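Local atomic coordinates of endo-beta-1,4-glucanase (Ampullaria crossean, PDB entry 5XBU), a protein that probably hydrolyses internal beta-1,4-glucosidic bonds of cellulose, as a glycoside hydrolase family 45 endoglucanase. Residues K35-K43 / N174-N182; N77-G88 / P98-V108. All coordinates share one frame; numbering follows the deposited sequence. Where two conformers were deposited one is given.

Contact 1: K35-K43 / N174-N182; sequences KGACGCGQK and NYQQCECHN
C40 and C178 are joined by a disulfide, SG to SG 2.1 Å, and the two segments draw tightest around it. The sulfur of C40 also meets the ring of Y175 obliquely, while CB of C38 reaches the edge of that ring at CE1 (4.2 Å). Next to the disulfide, G39 O is gripped from opposite faces of its carbonyl plane, by G41 N within its own segment and by E179 N across the contact at 2.9 Å. A weaker bond runs from C180 N to C38 O (3.3 Å). The outer side is looser. With CG opposite the backbone N (chi1 -170°) and the chain extended beyond it, E179 lays its carboxylate beside K43; the two side chains cross obliquely, CG of K43 3.5 Å from OE1 of E179, but NZ of K43 stays 4.7 Å from that oxygen. A water links K35 NZ to E179 OE1, atoms that lie 4.5 Å apart; K35 NZ also bonds Q42 O and S45 O. Covalent closure inside and water-linked charges outside suggest that this junction of a loop with the C-terminal tail, in a small, disulfide-rich protein, is held mainly by the disulfide and backbone bonds.

Contact 2: N77-G88 / P98-V108; sequences NCGKCVRLTPTG and PPNHNPVVFMV
The amide N of V108 meets the carbonyl O of K80 at 2.8 Å, nearly along the C=O axis and almost straight at the hydrogen (177°). G79 N answers with a bond of 2.8 Å to V108 O, so V108 is held through both its N and its O, while its CB and CG1 lie against N77 O. From here strands 81-86 and 104-108 run antiparallel, V82 with F106 and L84 with V104 forming the hydrogen-bonded pairs. They belong to the curled mixed sheet of the double-psi beta-barrel family to which GH45 endoglucanases are assigned, and 160-165 flanks 81-86 on its other edge. On the face bearing V82, L84 and F106, the side chains of L84 and F106 cross at about a right angle, CD1 of L84 coming obliquely to CD1 of F106 at 3.7 Å; F141 and L143 of strand 140-144 pack here. On the other face SG of C81, disulfide-bonded to C167, touches CB of M107 at 3.7 Å. R83 leaves its strand with CG opposite the backbone N (chi1 177°), laying its CD beside CB of P103 (3.8 Å), while NH1 pairs with E163. At the far end of the ladder, one face of the H101 ring lies against the backbone of P86 to G88.

The two contacts show how covalent links can tie a peripheral loop to a barrel. Their centres are about 21 Å apart, contact 2 some 8 Å from the centre of the chain and contact 1 about 17 Å. Along the chain they are nested: 35-43 comes first, then 77-88 and 98-108, and finally 174-182, which begins at the end of helix 169-175 and closes the loop around contact 2. They nonetheless touch, for C38 of contact 1 is disulfide-bonded to C78 of contact 2, and the Y175 side chain rests on C78, G79 and the sulfur of M107. The C-terminal tail is thus attached to the turn that leads into strand 81-86 both by packing and, through the loop 35-43, by successive disulfides.

Contact 1: K35-K43 / N174-N182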
# COMPACT_ATOMS: atom_id res chain seq x y z
N LYS A 35 -14.83 0.02 6.92
CA LYS A 35 -15.08 -0.62 5.64
C LYS A 35 -14.01 -0.24 4.62
O LYS A 35 -13.46 -1.11 3.93
CB LYS A 35 -16.46 -0.23 5.12
CG LYS A 35 -16.73 -0.79 3.74
CD LYS A 35 -18.19 -0.71 3.35
CE LYS A 35 -18.65 0.72 3.18
NZ LYS A 35 -20.12 0.75 2.88
N GLY A 36 -13.71 1.04 4.53
CA GLY A 36 -12.64 1.51 3.66
C GLY A 36 -13.15 2.16 2.38
O GLY A 36 -14.32 2.09 2.00
N ALA A 37 -12.19 2.77 1.69
CA ALA A 37 -12.44 3.70 0.61
C ALA A 37 -12.84 3.04 -0.69
O ALA A 37 -13.21 3.76 -1.63
CB ALA A 37 -11.20 4.56 0.41
N CYS A 38 -12.78 1.71 -0.79
CA CYS A 38 -13.21 1.01 -1.98
C CYS A 38 -14.55 0.32 -1.77
O CYS A 38 -15.01 -0.40 -2.67
CB CYS A 38 -12.16 0.02 -2.48
SG CYS A 38 -10.58 0.83 -2.85
N GLY A 39 -15.22 0.57 -0.65
CA GLY A 39 -16.54 0.02 -0.45
C GLY A 39 -16.57 -1.49 -0.26
O GLY A 39 -17.58 -2.13 -0.60
N CYS A 40 -15.52 -2.06 0.33
CA CYS A 40 -15.43 -3.51 0.51
C CYS A 40 -16.13 -3.95 1.80
O CYS A 40 -15.52 -4.45 2.75
CB CYS A 40 -13.99 -3.97 0.45
SG CYS A 40 -13.27 -3.66 -1.20
N GLY A 41 -17.44 -3.74 1.79
CA GLY A 41 -18.36 -4.20 2.82
C GLY A 41 -19.77 -3.90 2.35
O GLY A 41 -19.99 -3.34 1.28
N GLN A 42 -20.76 -4.37 3.10
CA GLN A 42 -22.12 -4.19 2.61
C GLN A 42 -22.43 -2.70 2.48
O GLN A 42 -21.98 -1.87 3.27
CB GLN A 42 -23.12 -4.86 3.54
CG GLN A 42 -23.15 -4.22 4.89
CD GLN A 42 -23.71 -5.13 5.91
OE1 GLN A 42 -22.98 -5.88 6.55
NE2 GLN A 42 -25.02 -5.09 6.09
N LYS A 43 -23.21 -2.35 1.46
CA LYS A 43 -23.48 -0.95 1.16
C LYS A 43 -24.13 -0.25 2.35
O LYS A 43 -24.90 -0.85 3.10
CB LYS A 43 -24.39 -0.87 -0.06
CG LYS A 43 -23.67 -1.31 -1.31
CD LYS A 43 -24.56 -1.47 -2.52
CE LYS A 43 -23.75 -2.11 -3.64
NZ LYS A 43 -22.63 -2.94 -3.09
N ASN A 174 -13.14 -11.62 -4.48
CA ASN A 174 -13.49 -10.78 -3.33
C ASN A 174 -13.86 -9.38 -3.79
O ASN A 174 -14.86 -8.81 -3.35
CB ASN A 174 -12.29 -10.66 -2.37
CG ASN A 174 -11.99 -11.91 -1.54
OD1 ASN A 174 -10.83 -12.17 -1.26
ND2 ASN A 174 -13.01 -12.64 -1.09
N TYR A 175 -13.03 -8.79 -4.66
CA TYR A 175 -13.22 -7.40 -5.05
C TYR A 175 -14.56 -7.18 -5.75
O TYR A 175 -15.14 -6.09 -5.68
CB TYR A 175 -12.06 -6.90 -5.93
CG TYR A 175 -12.18 -5.41 -6.13
CD1 TYR A 175 -12.07 -4.53 -5.05
CD2 TYR A 175 -12.53 -4.88 -7.37
CE1 TYR A 175 -12.32 -3.17 -5.19
CE2 TYR A 175 -12.76 -3.50 -7.53
CZ TYR A 175 -12.67 -2.68 -6.43
OH TYR A 175 -12.93 -1.34 -6.57
N GLN A 176 -15.06 -8.21 -6.43
CA GLN A 176 -16.33 -8.10 -7.14
C GLN A 176 -17.48 -7.71 -6.23
O GLN A 176 -18.46 -7.12 -6.70
CB GLN A 176 -16.61 -9.39 -7.91
CG GLN A 176 -15.66 -9.51 -9.08
CD GLN A 176 -15.49 -10.89 -9.65
OE1 GLN A 176 -16.03 -11.87 -9.14
NE2 GLN A 176 -14.73 -10.97 -10.74
N GLN A 177 -17.39 -8.01 -4.94
CA GLN A 177 -18.46 -7.59 -4.06
C GLN A 177 -18.25 -6.22 -3.42
O GLN A 177 -19.14 -5.76 -2.71
CB GLN A 177 -18.93 -8.66 -3.08
CG GLN A 177 -17.93 -8.95 -2.09
CD GLN A 177 -18.32 -10.02 -1.03
OE1 GLN A 177 -17.46 -10.45 -0.22
NE2 GLN A 177 -19.60 -10.43 -1.02
N CYS A 178 -17.13 -5.55 -3.70
CA CYS A 178 -16.97 -4.19 -3.23
C CYS A 178 -17.82 -3.24 -4.05
O CYS A 178 -17.99 -3.40 -5.27
CB CYS A 178 -15.51 -3.76 -3.33
SG CYS A 178 -14.39 -4.89 -2.41
N GLU A 179 -18.31 -2.20 -3.39
CA GLU A 179 -19.23 -1.28 -4.07
C GLU A 179 -18.55 -0.54 -5.22
O GLU A 179 -19.21 -0.17 -6.19
CB GLU A 179 -19.81 -0.32 -3.06
CG GLU A 179 -20.95 0.51 -3.62
CD GLU A 179 -21.62 1.37 -2.59
OE1 GLU A 179 -21.33 1.23 -1.38
OE2 GLU A 179 -22.46 2.18 -2.98
N CYS A 180 -17.25 -0.35 -5.13
CA CYS A 180 -16.53 0.37 -6.18
C CYS A 180 -16.23 -0.47 -7.41
O CYS A 180 -15.74 0.06 -8.40
CB CYS A 180 -15.25 0.98 -5.59
SG CYS A 180 -15.58 2.18 -4.33
N HIS A 181 -16.48 -1.78 -7.35
CA HIS A 181 -16.30 -2.61 -8.53
C HIS A 181 -17.21 -2.11 -9.64
O HIS A 181 -18.41 -1.93 -9.44
CB HIS A 181 -16.52 -4.08 -8.16
CG HIS A 181 -16.38 -5.03 -9.31
ND1 HIS A 181 -17.46 -5.62 -9.92
CD2 HIS A 181 -15.29 -5.50 -9.95
CE1 HIS A 181 -17.04 -6.40 -10.90
NE2 HIS A 181 -15.72 -6.35 -10.94
N ASN A 182 -16.62 -1.77 -10.81
CA ASN A 182 -17.34 -1.20 -11.95
C ASN A 182 -17.89 0.21 -11.68
O ASN A 182 -18.99 0.55 -12.10
CB ASN A 182 -18.46 -2.11 -12.48
CG ASN A 182 -17.96 -3.46 -12.93
OD1 ASN A 182 -16.81 -3.63 -13.33
ND2 ASN A 182 -18.85 -4.44 -12.88
O HOH W 1 -19.90 -0.29 0.39
O HOH W 2 -20.44 -3.57 -1.48

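Contact 2: N77-G88 / P98-V108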
# COMPACT_ATOMS: atom_id res chain seq x y z
N ASN A 77 -7.49 3.41 -8.51
CA ASN A 77 -6.74 2.18 -8.33
C ASN A 77 -7.32 1.23 -7.29
O ASN A 77 -6.68 0.23 -6.94
CB ASN A 77 -5.26 2.47 -8.12
CG ASN A 77 -4.60 2.88 -9.44
OD1 ASN A 77 -4.94 2.35 -10.51
ND2 ASN A 77 -3.65 3.82 -9.36
N CYS A 78 -8.58 1.45 -6.88
CA CYS A 78 -9.28 0.42 -6.10
C CYS A 78 -9.27 -0.88 -6.87
O CYS A 78 -9.54 -0.92 -8.07
CB CYS A 78 -10.72 0.84 -5.84
SG CYS A 78 -10.97 1.99 -4.50
N GLY A 79 -9.00 -1.98 -6.14
CA GLY A 79 -9.02 -3.29 -6.73
C GLY A 79 -7.79 -3.68 -7.50
O GLY A 79 -7.70 -4.83 -7.95
N LYS A 80 -6.82 -2.78 -7.65
CA LYS A 80 -5.53 -3.19 -8.22
C LYS A 80 -4.77 -4.02 -7.21
O LYS A 80 -4.97 -3.90 -6.01
CB LYS A 80 -4.66 -1.96 -8.56
CG LYS A 80 -5.20 -1.06 -9.64
CD LYS A 80 -5.09 -1.75 -10.99
CE LYS A 80 -5.32 -0.78 -12.14
NZ LYS A 80 -4.21 0.25 -12.30
N CYS A 81 -3.89 -4.87 -7.71
CA CYS A 81 -2.98 -5.62 -6.86
C CYS A 81 -1.54 -5.18 -7.12
O CYS A 81 -1.15 -4.84 -8.25
CB CYS A 81 -3.12 -7.12 -7.08
SG CYS A 81 -4.65 -7.75 -6.33
N VAL A 82 -0.76 -5.20 -6.05
CA VAL A 82 0.64 -4.84 -6.09
C VAL A 82 1.45 -5.97 -5.45
O VAL A 82 1.08 -6.49 -4.39
CB VAL A 82 0.94 -3.48 -5.41
CG1 VAL A 82 0.30 -2.34 -6.21
CG2 VAL A 82 0.55 -3.44 -3.96
N ARG A 83 2.55 -6.34 -6.10
CA ARG A 83 3.50 -7.28 -5.51
C ARG A 83 4.58 -6.45 -4.84
O ARG A 83 5.16 -5.56 -5.47
CB ARG A 83 4.13 -8.17 -6.57
CG ARG A 83 5.18 -9.11 -5.97
CD ARG A 83 5.76 -10.09 -6.95
NE ARG A 83 4.75 -11.04 -7.43
CZ ARG A 83 4.34 -11.11 -8.69
NH1 ARG A 83 4.86 -10.29 -9.59
NH2 ARG A 83 3.43 -12.00 -9.04
N LEU A 84 4.80 -6.73 -3.56
CA LEU A 84 5.78 -6.03 -2.75
C LEU A 84 6.89 -7.01 -2.37
O LEU A 84 6.61 -8.07 -1.78
CB LEU A 84 5.15 -5.44 -1.51
CG LEU A 84 3.93 -4.54 -1.76
CD1 LEU A 84 3.49 -3.89 -0.47
CD2 LEU A 84 4.24 -3.48 -2.81
N THR A 85 8.13 -6.69 -2.72
CA THR A 85 9.27 -7.55 -2.46
C THR A 85 10.24 -6.84 -1.54
O THR A 85 10.80 -5.81 -1.93
CB THR A 85 9.99 -7.93 -3.75
OG1 THR A 85 9.08 -8.51 -4.68
CG2 THR A 85 11.10 -8.93 -3.49
N PRO A 86 10.47 -7.34 -0.32
CA PRO A 86 11.44 -6.67 0.55
C PRO A 86 12.82 -6.60 -0.08
O PRO A 86 13.28 -7.56 -0.71
CB PRO A 86 11.47 -7.55 1.81
CG PRO A 86 10.09 -8.21 1.80
CD PRO A 86 9.82 -8.49 0.35
N THR A 87 13.51 -5.48 0.17
CA THR A 87 14.91 -5.33 -0.23
C THR A 87 15.87 -5.75 0.89
O THR A 87 17.06 -5.91 0.62
CB THR A 87 15.18 -3.86 -0.54
OG1 THR A 87 14.92 -3.14 0.67
CG2 THR A 87 14.35 -3.35 -1.70
N GLY A 88 15.39 -5.85 2.12
CA GLY A 88 16.24 -5.90 3.30
C GLY A 88 16.38 -4.58 4.00
O GLY A 88 16.93 -4.52 5.10
N PRO A 98 13.50 -7.66 7.55
CA PRO A 98 12.62 -8.81 7.75
C PRO A 98 13.39 -10.12 7.69
O PRO A 98 14.53 -10.17 7.19
CB PRO A 98 11.62 -8.69 6.59
CG PRO A 98 12.41 -8.00 5.53
CD PRO A 98 13.25 -7.00 6.25
N PRO A 99 12.79 -11.21 8.16
CA PRO A 99 13.50 -12.51 8.18
C PRO A 99 13.73 -13.12 6.81
O PRO A 99 14.67 -13.91 6.65
CB PRO A 99 12.56 -13.39 9.02
CG PRO A 99 11.20 -12.76 8.84
CD PRO A 99 11.50 -11.29 8.88
N ASN A 100 12.91 -12.78 5.82
CA ASN A 100 13.09 -13.26 4.47
C ASN A 100 12.56 -12.20 3.52
O ASN A 100 11.96 -11.20 3.95
CB ASN A 100 12.44 -14.62 4.24
CG ASN A 100 10.93 -14.54 4.32
OD1 ASN A 100 10.30 -13.82 3.56
ND2 ASN A 100 10.36 -15.23 5.27
N HIS A 101 12.83 -12.41 2.24
CA HIS A 101 12.40 -11.48 1.19
C HIS A 101 11.34 -12.09 0.29
O HIS A 101 11.23 -11.72 -0.88
CB HIS A 101 13.58 -10.96 0.38
CG HIS A 101 14.61 -10.27 1.20
ND1 HIS A 101 15.83 -9.90 0.70
CD2 HIS A 101 14.60 -9.88 2.50
CE1 HIS A 101 16.53 -9.32 1.65
NE2 HIS A 101 15.81 -9.30 2.76
N ASN A 102 10.55 -13.02 0.79
CA ASN A 102 9.48 -13.56 -0.02
C ASN A 102 8.55 -12.42 -0.45
O ASN A 102 8.14 -11.61 0.38
CB ASN A 102 8.62 -14.54 0.79
CG ASN A 102 9.33 -15.78 1.23
OD1 ASN A 102 10.37 -16.18 0.70
ND2 ASN A 102 8.77 -16.42 2.25
N PRO A 103 8.17 -12.36 -1.72
CA PRO A 103 7.22 -11.33 -2.16
C PRO A 103 5.83 -11.65 -1.65
O PRO A 103 5.48 -12.79 -1.35
CB PRO A 103 7.28 -11.43 -3.68
CG PRO A 103 7.72 -12.82 -3.98
CD PRO A 103 8.57 -13.26 -2.82
N VAL A 104 5.02 -10.60 -1.54
CA VAL A 104 3.63 -10.76 -1.16
C VAL A 104 2.80 -9.81 -2.01
O VAL A 104 3.17 -8.65 -2.21
CB VAL A 104 3.41 -10.49 0.35
CG1 VAL A 104 1.97 -10.70 0.73
CG2 VAL A 104 4.32 -11.38 1.23
N VAL A 105 1.68 -10.31 -2.51
CA VAL A 105 0.72 -9.54 -3.30
C VAL A 105 -0.38 -9.02 -2.40
O VAL A 105 -1.00 -9.78 -1.64
CB VAL A 105 0.16 -10.38 -4.46
CG1 VAL A 105 -0.94 -9.62 -5.23
CG2 VAL A 105 1.25 -10.85 -5.41
N PHE A 106 -0.66 -7.72 -2.50
CA PHE A 106 -1.71 -7.06 -1.74
C PHE A 106 -2.70 -6.43 -2.71
O PHE A 106 -2.32 -5.87 -3.74
CB PHE A 106 -1.16 -5.95 -0.85
CG PHE A 106 -0.21 -6.44 0.22
CD1 PHE A 106 1.11 -6.68 -0.09
CD2 PHE A 106 -0.65 -6.68 1.51
CE1 PHE A 106 1.99 -7.16 0.87
CE2 PHE A 106 0.22 -7.16 2.49
CZ PHE A 106 1.54 -7.40 2.15
N MET A 107 -3.98 -6.43 -2.34
CA MET A 107 -5.01 -5.74 -3.11
C MET A 107 -5.36 -4.41 -2.48
O MET A 107 -5.53 -4.30 -1.26
CB MET A 107 -6.25 -6.63 -3.24
CG MET A 107 -7.31 -6.01 -4.18
SD MET A 107 -8.58 -7.19 -4.66
CE MET A 107 -9.47 -7.37 -3.11
N VAL A 108 -5.49 -3.38 -3.33
CA VAL A 108 -5.91 -2.06 -2.89
C VAL A 108 -7.39 -2.07 -2.54
O VAL A 108 -8.24 -2.27 -3.41
CB VAL A 108 -5.65 -1.02 -3.99
CG1 VAL A 108 -6.16 0.32 -3.57
CG2 VAL A 108 -4.16 -1.01 -4.37